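Local coordinates for protein inositol 2-dehydrogenase/D-chiro-inositol 3-dehydrogenase (Lactobacillus casei, PDB 4MIY) that oxidises myo-inositol to 2-keto-myo-inositol and D-chiro-inositol to its 1-keto derivative, using bound NAD as the hydride acceptor, at residues Ile18-Asn23 with Ala281-Val286; Val3-Ile8 with Thr26-Val31; Asp68-Val73 with Thr89-Phe94. All coordinates share one frame; numbering follows the deposited sequence.

Interaction 1 of 3, residues Ile18-Asn23 with Ala281-Val286; sequences IDRLTN and AYNTEV. With NAD (nicotinamide-adenine-dinucleotide), chain E.
Arg20 and Asn283 mark the nearest backbone approach of helices 18-23 and 281-286, whose axes stay 10.6 Å apart and cross at -66°, a gap spanned mainly by side chains. Arg20 reaches furthest. Its chain bends at chi3 (-82°), which turns NE out of the line of the extended CB-CG-CD chain, and the guanidinium settles beside Tyr282, whose CB lies 3.4 Å above the guanidinium plane, toward its rim. Arg20 NH1 is 3.5 Å from Tyr282 CB, and the planes of guanidinium and phenol ring differ by 29°. Asn283 OD1 sits 3.4 Å from Arg20 CD and is joined to NH1 through a water, which accepts from Arg20 NH1 at 2.9 Å and donates to Asn283 OD1. Arg20 NE is hydrogen-bonded to His17 of the same helix. Beside this, Leu21 CD2 meets Val286 CG1 at 3.8 Å, the two side chains crossing at about a right angle. An alanine in place of Arg20 would probably strip the cover from Tyr282 CB and leave the water and His17 without their guanidinium partner. At the far edge of the Tyr282 ring, OH comes within 2.7 Å of N7N, the carboxamide nitrogen of NAD. The contact thus packs the first helix of the Rossmann domain against a C-terminal-domain helix that lines the nicotinamide end of the cofactor pocket.

Interaction 2 of 3, residues Val3-Ile8 with Thr26-Val31; sequences VKVGVI and TGAEVV. With SO4 (sulfate ion), chain I.
Val3, Lys4 and Val5 pair in parallel with Ala28, Glu29 and Val30, the strand axes 4.6 Å apart at closest and inclined at 44°, a strong twist. Four backbone bonds alternate between the strands. Val3 N gives to Gly27 O (2.9 Å, 169° at the hydrogen), Glu29 N to Val3 O, Val5 N to Glu29 O, and Val31 N to Val5 O at 3.0 Å. Val3 and Val5 therefore use both N-H and C=O on this side, as does Glu29 on the other strand, and the carbonyls of Val3 and Val5 each take an additional CA-H contact, from Ala28 CA and Val30 CA. The alternate residues of strand 3-8 turn their polar atoms the other way: Lys4 and Gly6 bond to Asp68, Ala69 and Phe71. Lys4 N is met by the carboxylate of Asp68.

Side chains divide by face. Val3, Val5, Ala28 and Val30 share the face covered by helices 12-24 and 279-294; Val7 CG2 lies 3.9 Å from Val30 CG1 on this side. Lys4 and Glu29 occupy the other face, where opposite charges stay apart, Lys4 NZ being 5.7 Å from Glu29 OE1. Val31 CG2, set between its backbone N and carbonyl carbon (CG1 at chi1 -53°), touches Lys4 CB. Before the strand, Gly27 N donates to sulfate O1 at 2.8 Å; Thr26 OG1 lies so close to sulfate O2 that a bond there is doubtful. That ion, probably from the crystallisation liquor, also accepts from Gly27 N of the second subunit, and Thr26 O is met by Gln287. Strand 3-8, helix 12-24 and strand 28-34 form the opening beta-alpha-beta unit of the NAD-binding Rossmann fold.

Interaction 3 of 3, residues Asp68-Val73 with Thr89-Phe94; sequences DAVFVV and TDKFIF. With NAD (nicotinamide-adenine-dinucleotide), chain E.
Phe71 offers one ring face to Phe94, whose CB stands 3.8 Å from the ring centroid and only 3° off its normal, a CH-pi contact. The two rings are near parallel but slid apart, planes at 27° and centroids separated by 4.7 Å, so overlap is slight; Phe94 CD1 lies 3.5 Å from both CD2 and CE2 of Phe71. Phe94 CG is anti to the backbone N (chi1 -174°), which places it over the rim of Phe71 near CE2. The Phe92 ring has Asp68 O at its edge, in plane.

Beneath the side chains the parallel strands are joined by Phe92 N to Asp68 O, Val70 N to Phe92 O, Phe94 N to Val70 O and Val72 N to Phe94 O, the last at 2.8 Å. Val70 CG2 and Ile93 CG1 lie side by side on the face away from the phenylalanines. Val73 O, just past the strand, comes within 3.4 Å of NAD C5D.

Helix 279-294 covers the phenylalanine face, with Phe289 meeting Phe94 edge-to-face, as His17 of helix 12-24 also does. Helix 79-86, which connects the two strands in a beta-alpha-beta crossover, packs on Val72 and Ile93, and strand 3-8 flanks strand 69-72.

Interactions 2 and 3 belong to one parallel sheet, where strands 3-8 and 69-72 are neighbours and Val5 CG1 packs on Phe71 CD1, a side-chain link between the two contacts. Both rest on backbone bonding, but interaction 3 is buried and aromatic, whereas interaction 2 is partly buried, with small aliphatic groups on one face and charged ones on the other. Interaction 1 is also buried, yet has no direct hydrogen bond between its helices, relying on packing and a water. Its helices cover the sheet: Leu21 touches Val5, Ala28, Val30 and Phe71, and Val286 touches Phe71. Interactions 1 and 3 both reach NAD.

Interaction 1 of 3, residues Ile18-Asn23 with Ala281-Val286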
loop_
_atom_site.group_PDB
_atom_site.type_symbol
_atom_site.label_atom_id
_atom_site.label_comp_id
_atom_site.label_asym_id
_atom_site.label_seq_id
_atom_site.Cartn_x
_atom_site.Cartn_y
_atom_site.Cartn_z
ATOM N N ILE A 18 31.597 1.805 19.346
ATOM C CA ILE A 18 31.816 1.744 20.780
ATOM C C ILE A 18 30.530 1.760 21.558
ATOM O O ILE A 18 30.355 1.023 22.476
ATOM C CB ILE A 18 32.738 2.890 21.269
ATOM C CG1 ILE A 18 34.129 2.691 20.711
ATOM C CG2 ILE A 18 32.697 3.031 22.782
ATOM C CD1 ILE A 18 35.060 3.832 21.010
ATOM N N ASP A 19 29.634 2.645 21.170
ATOM C CA ASP A 19 28.323 2.688 21.758
ATOM C C ASP A 19 27.593 1.335 21.621
ATOM O O ASP A 19 26.978 0.865 22.532
ATOM C CB ASP A 19 27.506 3.803 21.100
ATOM C CG ASP A 19 26.179 3.977 21.728
ATOM O OD1 ASP A 19 26.149 4.192 22.919
ATOM O OD2 ASP A 19 25.176 3.867 21.035
ATOM N N ARG A 20 27.697 0.753 20.445
ATOM C CA ARG A 20 27.129 -0.555 20.189
ATOM C C ARG A 20 27.685 -1.600 21.138
ATOM O O ARG A 20 26.953 -2.303 21.764
ATOM C CB ARG A 20 27.334 -0.972 18.719
ATOM C CG ARG A 20 26.216 -0.486 17.804
ATOM C CD ARG A 20 26.306 -0.913 16.377
ATOM N NE ARG A 20 27.187 -0.092 15.589
ATOM C CZ ARG A 20 26.846 1.037 14.992
ATOM N NH1 ARG A 20 25.633 1.515 15.066
ATOM N NH2 ARG A 20 27.731 1.668 14.294
ATOM N N LEU A 21 28.995 -1.636 21.257
ATOM C CA LEU A 21 29.662 -2.633 22.061
ATOM C C LEU A 21 29.450 -2.414 23.540
ATOM O O LEU A 21 29.460 -3.329 24.289
ATOM C CB LEU A 21 31.135 -2.687 21.743
ATOM C CG LEU A 21 31.431 -3.076 20.311
ATOM C CD1 LEU A 21 32.792 -2.734 20.007
ATOM C CD2 LEU A 21 31.224 -4.527 20.055
ATOM N N THR A 22 29.205 -1.180 23.920
ATOM C CA THR A 22 29.121 -0.813 25.329
ATOM C C THR A 22 27.720 -0.784 25.864
ATOM O O THR A 22 27.450 -1.168 26.978
ATOM C CB THR A 22 29.742 0.585 25.511
ATOM O OG1 THR A 22 31.079 0.537 25.027
ATOM C CG2 THR A 22 29.748 1.002 26.932
ATOM N N ASN A 23 26.830 -0.273 25.053
ATOM C CA ASN A 23 25.538 0.030 25.525
ATOM C C ASN A 23 24.466 -0.849 24.921
ATOM O O ASN A 23 23.527 -1.198 25.574
ATOM C CB ASN A 23 25.265 1.501 25.283
ATOM C CG ASN A 23 26.120 2.393 26.154
ATOM O OD1 ASN A 23 26.326 2.099 27.295
ATOM N ND2 ASN A 23 26.622 3.452 25.601
ATOM N N ALA A 281 20.641 -3.083 11.135
ATOM C CA ALA A 281 21.657 -3.837 10.433
ATOM C C ALA A 281 23.016 -3.722 11.094
ATOM O O ALA A 281 23.696 -4.682 11.236
ATOM C CB ALA A 281 21.715 -3.433 8.999
ATOM N N TYR A 282 23.356 -2.530 11.549
ATOM C CA TYR A 282 24.597 -2.374 12.276
ATOM C C TYR A 282 24.632 -3.187 13.548
ATOM O O TYR A 282 25.598 -3.820 13.841
ATOM C CB TYR A 282 24.918 -0.904 12.603
ATOM C CG TYR A 282 25.148 0.011 11.427
ATOM C CD1 TYR A 282 26.104 -0.236 10.497
ATOM C CD2 TYR A 282 24.451 1.178 11.318
ATOM C CE1 TYR A 282 26.310 0.618 9.447
ATOM C CE2 TYR A 282 24.631 2.025 10.290
ATOM C CZ TYR A 282 25.566 1.764 9.348
ATOM O OH TYR A 282 25.727 2.659 8.326
ATOM N N ASN A 283 23.556 -3.171 14.294
ATOM C CA ASN A 283 23.472 -3.952 15.488
ATOM C C ASN A 283 23.619 -5.433 15.185
ATOM O O ASN A 283 24.396 -6.083 15.797
ATOM C CB ASN A 283 22.160 -3.702 16.201
ATOM C CG ASN A 283 22.133 -2.386 16.932
ATOM O OD1 ASN A 283 23.125 -1.768 17.147
ATOM N ND2 ASN A 283 20.951 -1.959 17.282
ATOM N N THR A 284 22.903 -5.928 14.196
ATOM C CA THR A 284 22.953 -7.336 13.853
ATOM C C THR A 284 24.325 -7.806 13.375
ATOM O O THR A 284 24.796 -8.841 13.763
ATOM C CB THR A 284 21.866 -7.684 12.837
ATOM O OG1 THR A 284 20.596 -7.397 13.407
ATOM C CG2 THR A 284 21.910 -9.134 12.477
ATOM N N GLU A 285 24.942 -6.988 12.566
ATOM C CA GLU A 285 26.248 -7.245 12.029
ATOM C C GLU A 285 27.326 -7.364 13.094
ATOM O O GLU A 285 28.063 -8.293 13.116
ATOM C CB GLU A 285 26.548 -6.126 11.063
ATOM C CG GLU A 285 27.936 -5.833 10.801
ATOM C CD GLU A 285 28.158 -4.552 9.988
ATOM O OE1 GLU A 285 28.437 -4.705 8.831
ATOM O OE2 GLU A 285 28.102 -3.459 10.524
ATOM N N VAL A 286 27.357 -6.426 13.998
ATOM C CA VAL A 286 28.327 -6.418 15.050
ATOM C C VAL A 286 28.057 -7.495 16.095
ATOM O O VAL A 286 28.964 -8.107 16.590
ATOM C CB VAL A 286 28.421 -5.030 15.681
ATOM C CG1 VAL A 286 29.348 -5.050 16.827
ATOM C CG2 VAL A 286 28.882 -4.061 14.676
HETATM P PA NAD E . 35.680 10.227 10.922
HETATM O O1A NAD E . 36.555 11.088 10.150
HETATM O O2A NAD E . 34.731 10.733 11.798
HETATM O O5B NAD E . 36.506 9.357 11.957
HETATM C C5B NAD E . 37.659 8.682 11.659
HETATM C C4B NAD E . 38.593 8.716 12.877
HETATM O O4B NAD E . 39.761 8.043 12.490
HETATM C C3B NAD E . 39.132 10.095 13.235
HETATM O O3B NAD E . 39.001 10.304 14.580
HETATM C C2B NAD E . 40.569 10.094 12.790
HETATM O O2B NAD E . 41.388 10.924 13.579
HETATM C C1B NAD E . 40.945 8.677 12.996
HETATM N N9A NAD E . 42.064 8.213 12.205
HETATM C C8A NAD E . 42.373 8.503 10.981
HETATM N N7A NAD E . 43.423 7.818 10.546
HETATM C C5A NAD E . 43.805 7.046 11.545
HETATM C C6A NAD E . 44.856 6.086 11.814
HETATM N N6A NAD E . 45.748 5.727 10.925
HETATM N N1A NAD E . 44.843 5.502 12.990
HETATM C C2A NAD E . 44.002 5.784 13.914
HETATM N N3A NAD E . 43.045 6.673 13.758
HETATM C C4A NAD E . 42.907 7.308 12.612
HETATM O O3 NAD E . 35.121 9.218 9.842
HETATM P PN NAD E . 33.952 8.092 10.059
HETATM O O1N NAD E . 32.707 8.614 9.511
HETATM O O2N NAD E . 33.813 7.796 11.436
HETATM O O5D NAD E . 34.328 6.953 9.118
HETATM C C5D NAD E . 35.290 6.017 9.536
HETATM C C4D NAD E . 35.242 4.783 8.696
HETATM O O4D NAD E . 33.953 4.218 8.862
HETATM C C3D NAD E . 35.435 5.097 7.250
HETATM O O3D NAD E . 36.128 4.035 6.672
HETATM C C2D NAD E . 33.985 5.145 6.777
HETATM O O2D NAD E . 33.984 4.830 5.438
HETATM C C1D NAD E . 33.357 4.057 7.602
HETATM N N1N NAD E . 31.903 4.194 7.687
HETATM C C2N NAD E . 31.121 3.193 7.293
HETATM C C3N NAD E . 29.743 3.268 7.303
HETATM C C7N NAD E . 28.894 2.099 6.860
HETATM O O7N NAD E . 29.307 0.984 6.869
HETATM N N7N NAD E . 27.702 2.382 6.521
HETATM C C4N NAD E . 29.166 4.423 7.801
HETATM C C5N NAD E . 30.013 5.428 8.211
HETATM C C6N NAD E . 31.374 5.288 8.129
HETATM O O HOH W 1 23.082 0.285 15.648
#

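Interaction 2 of 3, residues Val3-Ile8 with Thr26-Val31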
loop_
_atom_site.group_PDB
_atom_site.type_symbol
_atom_site.label_atom_id
_atom_site.label_comp_id
_atom_site.label_asym_id
_atom_site.label_seq_id
_atom_site.Cartn_x
_atom_site.Cartn_y
_atom_site.Cartn_z
ATOM N N VAL A 3 34.168 -10.754 25.155
ATOM C CA VAL A 3 35.071 -10.466 24.061
ATOM C C VAL A 3 35.702 -9.100 24.274
ATOM O O VAL A 3 35.020 -8.129 24.314
ATOM C CB VAL A 3 34.355 -10.451 22.716
ATOM C CG1 VAL A 3 35.277 -10.064 21.658
ATOM C CG2 VAL A 3 33.794 -11.819 22.397
ATOM N N LYS A 4 37.020 -9.075 24.423
ATOM C CA LYS A 4 37.743 -7.840 24.690
ATOM C C LYS A 4 38.193 -7.192 23.400
ATOM O O LYS A 4 38.886 -7.767 22.614
ATOM C CB LYS A 4 38.941 -8.128 25.584
ATOM C CG LYS A 4 38.562 -8.650 26.924
ATOM C CD LYS A 4 39.700 -8.615 27.874
ATOM C CE LYS A 4 39.229 -8.717 29.257
ATOM N NZ LYS A 4 40.457 -8.952 30.036
ATOM N N VAL A 5 37.755 -5.960 23.225
ATOM C CA VAL A 5 37.856 -5.284 21.955
ATOM C C VAL A 5 38.752 -4.045 22.036
ATOM O O VAL A 5 38.680 -3.301 22.964
ATOM C CB VAL A 5 36.443 -4.881 21.463
ATOM C CG1 VAL A 5 36.493 -4.079 20.218
ATOM C CG2 VAL A 5 35.618 -6.111 21.230
ATOM N N GLY A 6 39.581 -3.887 21.019
ATOM C CA GLY A 6 40.220 -2.634 20.745
ATOM C C GLY A 6 39.648 -1.923 19.514
ATOM O O GLY A 6 39.348 -2.530 18.547
ATOM N N VAL A 7 39.549 -0.611 19.598
ATOM C CA VAL A 7 39.047 0.216 18.510
ATOM C C VAL A 7 40.092 1.213 18.022
ATOM O O VAL A 7 40.589 1.977 18.767
ATOM C CB VAL A 7 37.828 1.004 18.916
ATOM C CG1 VAL A 7 37.238 1.726 17.723
ATOM C CG2 VAL A 7 36.791 0.139 19.587
ATOM N N ILE A 8 40.365 1.155 16.745
ATOM C CA ILE A 8 41.324 1.985 16.081
ATOM C C ILE A 8 40.581 2.966 15.193
ATOM O O ILE A 8 40.102 2.620 14.133
ATOM C CB ILE A 8 42.238 1.141 15.238
ATOM C CG1 ILE A 8 42.907 0.084 16.098
ATOM C CG2 ILE A 8 43.275 2.005 14.514
ATOM C CD1 ILE A 8 43.493 -0.953 15.305
ATOM N N THR A 26 25.394 -7.373 23.418
ATOM C CA THR A 26 25.833 -8.204 24.514
ATOM C C THR A 26 27.121 -8.953 24.213
ATOM O O THR A 26 27.346 -9.370 23.136
ATOM C CB THR A 26 24.699 -9.187 24.986
ATOM O OG1 THR A 26 25.176 -9.983 26.075
ATOM C CG2 THR A 26 24.218 -10.085 23.886
ATOM N N GLY A 27 27.960 -9.076 25.219
ATOM C CA GLY A 27 29.090 -9.973 25.162
ATOM C C GLY A 27 30.438 -9.377 24.864
ATOM O O GLY A 27 31.359 -10.100 24.658
ATOM N N ALA A 28 30.545 -8.060 24.863
ATOM C CA ALA A 28 31.819 -7.444 24.554
ATOM C C ALA A 28 32.166 -6.319 25.507
ATOM O O ALA A 28 31.326 -5.814 26.202
ATOM C CB ALA A 28 31.793 -6.937 23.175
ATOM N N GLU A 29 33.429 -5.944 25.525
ATOM C CA GLU A 29 33.889 -4.758 26.265
ATOM C C GLU A 29 35.026 -4.099 25.531
ATOM O O GLU A 29 35.921 -4.760 25.095
ATOM C CB GLU A 29 34.365 -5.121 27.665
ATOM C CG GLU A 29 34.938 -3.975 28.422
ATOM C CD GLU A 29 35.504 -4.388 29.763
ATOM O OE1 GLU A 29 35.818 -5.559 29.918
ATOM O OE2 GLU A 29 35.636 -3.529 30.645
ATOM N N VAL A 30 34.950 -2.778 25.400
ATOM C CA VAL A 30 36.016 -2.011 24.800
ATOM C C VAL A 30 37.041 -1.712 25.883
ATOM O O VAL A 30 36.754 -1.051 26.828
ATOM C CB VAL A 30 35.546 -0.701 24.171
ATOM C CG1 VAL A 30 36.647 -0.078 23.440
ATOM C CG2 VAL A 30 34.481 -0.960 23.186
ATOM N N VAL A 31 38.230 -2.273 25.701
ATOM C CA VAL A 31 39.308 -2.166 26.665
ATOM C C VAL A 31 40.519 -1.398 26.153
ATOM O O VAL A 31 41.429 -1.161 26.893
ATOM C CB VAL A 31 39.783 -3.569 27.133
ATOM C CG1 VAL A 31 38.648 -4.381 27.621
ATOM C CG2 VAL A 31 40.447 -4.265 26.049
HETATM S S SO4 I . 26.565 -8.241 28.677
HETATM O O1 SO4 I . 27.663 -8.696 27.933
HETATM O O2 SO4 I . 25.343 -8.672 28.097
HETATM O O3 SO4 I . 26.590 -8.696 29.997
HETATM O O4 SO4 I . 26.663 -6.853 28.808
#

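Interaction 3 of 3, residues Asp68-Val73 with Thr89-Phe94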
loop_
_atom_site.group_PDB
_atom_site.type_symbol
_atom_site.label_atom_id
_atom_site.label_comp_id
_atom_site.label_asym_id
_atom_site.label_seq_id
_atom_site.Cartn_x
_atom_site.Cartn_y
_atom_site.Cartn_z
ATOM N N ASP A 68 41.002 -9.429 22.161
ATOM C CA ASP A 68 40.551 -10.538 21.373
ATOM C C ASP A 68 40.306 -10.113 19.913
ATOM O O ASP A 68 40.529 -10.842 19.002
ATOM C CB ASP A 68 39.231 -11.077 21.980
ATOM C CG ASP A 68 39.411 -11.718 23.349
ATOM O OD1 ASP A 68 40.223 -12.605 23.452
ATOM O OD2 ASP A 68 38.735 -11.352 24.281
ATOM N N ALA A 69 39.802 -8.905 19.761
ATOM C CA ALA A 69 39.399 -8.400 18.476
ATOM C C ALA A 69 39.625 -6.905 18.362
ATOM O O ALA A 69 39.562 -6.197 19.307
ATOM C CB ALA A 69 37.931 -8.708 18.223
ATOM N N VAL A 70 39.887 -6.491 17.142
ATOM C CA VAL A 70 40.020 -5.093 16.824
ATOM C C VAL A 70 38.979 -4.609 15.818
ATOM O O VAL A 70 38.650 -5.302 14.917
ATOM C CB VAL A 70 41.457 -4.733 16.365
ATOM C CG1 VAL A 70 42.431 -5.042 17.468
ATOM C CG2 VAL A 70 41.844 -5.465 15.149
ATOM N N PHE A 71 38.482 -3.416 16.049
ATOM C CA PHE A 71 37.635 -2.724 15.096
ATOM C C PHE A 71 38.437 -1.623 14.430
ATOM O O PHE A 71 38.988 -0.814 15.091
ATOM C CB PHE A 71 36.420 -2.123 15.796
ATOM C CG PHE A 71 35.306 -3.094 16.020
ATOM C CD1 PHE A 71 35.493 -4.203 16.766
ATOM C CD2 PHE A 71 34.083 -2.878 15.485
ATOM C CE1 PHE A 71 34.475 -5.062 16.973
ATOM C CE2 PHE A 71 33.104 -3.757 15.669
ATOM C CZ PHE A 71 33.292 -4.831 16.422
ATOM N N VAL A 72 38.517 -1.650 13.120
ATOM C CA VAL A 72 39.256 -0.629 12.390
ATOM C C VAL A 72 38.285 0.343 11.775
ATOM O O VAL A 72 37.582 0.008 10.862
ATOM C CB VAL A 72 40.082 -1.201 11.304
ATOM C CG1 VAL A 72 40.944 -0.140 10.696
ATOM C CG2 VAL A 72 40.891 -2.385 11.773
ATOM N N VAL A 73 38.262 1.532 12.318
ATOM C CA VAL A 73 37.281 2.534 11.967
ATOM C C VAL A 73 37.898 3.904 11.685
ATOM O O VAL A 73 37.333 4.901 11.976
ATOM C CB VAL A 73 36.195 2.658 13.056
ATOM C CG1 VAL A 73 34.881 3.120 12.449
ATOM C CG2 VAL A 73 35.974 1.338 13.779
ATOM N N THR A 89 49.170 -10.465 14.059
ATOM C CA THR A 89 48.679 -11.029 15.297
ATOM C C THR A 89 47.669 -12.118 15.019
ATOM O O THR A 89 47.423 -12.456 13.895
ATOM C CB THR A 89 47.959 -10.031 16.117
ATOM O OG1 THR A 89 46.698 -9.737 15.512
ATOM C CG2 THR A 89 48.733 -8.784 16.237
ATOM N N ASP A 90 47.105 -12.664 16.075
ATOM C CA ASP A 90 46.119 -13.712 15.971
ATOM C C ASP A 90 44.703 -13.155 16.179
ATOM O O ASP A 90 43.759 -13.879 16.268
ATOM C CB ASP A 90 46.417 -14.842 16.982
ATOM C CG ASP A 90 47.235 -15.960 16.366
ATOM O OD1 ASP A 90 47.244 -16.065 15.147
ATOM O OD2 ASP A 90 47.859 -16.756 17.075
ATOM N N LYS A 91 44.598 -11.860 16.278
ATOM C CA LYS A 91 43.339 -11.240 16.590
ATOM C C LYS A 91 42.305 -11.310 15.469
ATOM O O LYS A 91 42.609 -11.376 14.326
ATOM C CB LYS A 91 43.549 -9.792 17.016
ATOM C CG LYS A 91 44.367 -9.632 18.273
ATOM C CD LYS A 91 44.739 -8.222 18.482
ATOM C CE LYS A 91 45.432 -7.928 19.801
ATOM N NZ LYS A 91 46.359 -8.931 20.194
ATOM N N PHE A 92 41.057 -11.339 15.881
ATOM C CA PHE A 92 39.969 -11.148 14.960
ATOM C C PHE A 92 39.893 -9.667 14.560
ATOM O O PHE A 92 40.228 -8.805 15.311
ATOM C CB PHE A 92 38.668 -11.612 15.623
ATOM C CG PHE A 92 38.575 -13.105 15.795
ATOM C CD1 PHE A 92 38.073 -13.888 14.806
ATOM C CD2 PHE A 92 38.975 -13.704 16.948
ATOM C CE1 PHE A 92 37.954 -15.242 14.979
ATOM C CE2 PHE A 92 38.860 -15.010 17.104
ATOM C CZ PHE A 92 38.364 -15.798 16.122
ATOM N N ILE A 93 39.433 -9.424 13.348
ATOM C CA ILE A 93 39.455 -8.101 12.763
ATOM C C ILE A 93 38.098 -7.770 12.097
ATOM O O ILE A 93 37.662 -8.456 11.195
ATOM C CB ILE A 93 40.527 -8.031 11.685
ATOM C CG1 ILE A 93 41.906 -8.347 12.262
ATOM C CG2 ILE A 93 40.531 -6.678 11.028
ATOM C CD1 ILE A 93 42.847 -8.814 11.215
ATOM N N PHE A 94 37.479 -6.719 12.612
ATOM C CA PHE A 94 36.331 -6.077 11.993
ATOM C C PHE A 94 36.803 -4.751 11.434
ATOM O O PHE A 94 37.145 -3.879 12.151
ATOM C CB PHE A 94 35.212 -5.845 13.009
ATOM C CG PHE A 94 33.935 -5.305 12.403
ATOM C CD1 PHE A 94 33.775 -3.965 12.207
ATOM C CD2 PHE A 94 32.925 -6.149 12.020
ATOM C CE1 PHE A 94 32.638 -3.474 11.661
ATOM C CE2 PHE A 94 31.787 -5.654 11.455
ATOM C CZ PHE A 94 31.645 -4.331 11.281
HETATM P PA NAD E . 35.680 10.227 10.922
HETATM O O1A NAD E . 36.555 11.088 10.150
HETATM O O2A NAD E . 34.731 10.733 11.798
HETATM O O5B NAD E . 36.506 9.357 11.957
HETATM C C5B NAD E . 37.659 8.682 11.659
HETATM C C4B NAD E . 38.593 8.716 12.877
HETATM O O4B NAD E . 39.761 8.043 12.490
HETATM C C3B NAD E . 39.132 10.095 13.235
HETATM O O3B NAD E . 39.001 10.304 14.580
HETATM C C2B NAD E . 40.569 10.094 12.790
HETATM O O2B NAD E . 41.388 10.924 13.579
HETATM C C1B NAD E . 40.945 8.677 12.996
HETATM N N9A NAD E . 42.064 8.213 12.205
HETATM C C8A NAD E . 42.373 8.503 10.981
HETATM N N7A NAD E . 43.423 7.818 10.546
HETATM C C5A NAD E . 43.805 7.046 11.545
HETATM C C6A NAD E . 44.856 6.086 11.814
HETATM N N6A NAD E . 45.748 5.727 10.925
HETATM N N1A NAD E . 44.843 5.502 12.990
HETATM C C2A NAD E . 44.002 5.784 13.914
HETATM N N3A NAD E . 43.045 6.673 13.758
HETATM C C4A NAD E . 42.907 7.308 12.612
HETATM O O3 NAD E . 35.121 9.218 9.842
HETATM P PN NAD E . 33.952 8.092 10.059
HETATM O O1N NAD E . 32.707 8.614 9.511
HETATM O O2N NAD E . 33.813 7.796 11.436
HETATM O O5D NAD E . 34.328 6.953 9.118
HETATM C C5D NAD E . 35.290 6.017 9.536
HETATM C C4D NAD E . 35.242 4.783 8.696
HETATM O O4D NAD E . 33.953 4.218 8.862
HETATM C C3D NAD E . 35.435 5.097 7.250
HETATM O O3D NAD E . 36.128 4.035 6.672
HETATM C C2D NAD E . 33.985 5.145 6.777
HETATM O O2D NAD E . 33.984 4.830 5.438
HETATM C C1D NAD E . 33.357 4.057 7.602
HETATM N N1N NAD E . 31.903 4.194 7.687
HETATM C C2N NAD E . 31.121 3.193 7.293
HETATM C C3N NAD E . 29.743 3.268 7.303
HETATM C C7N NAD E . 28.894 2.099 6.860
HETATM O O7N NAD E . 29.307 0.984 6.869
HETATM N N7N NAD E . 27.702 2.382 6.521
HETATM C C4N NAD E . 29.166 4.423 7.801
HETATM C C5N NAD E . 30.013 5.428 8.211
HETATM C C6N NAD E . 31.374 5.288 8.129
#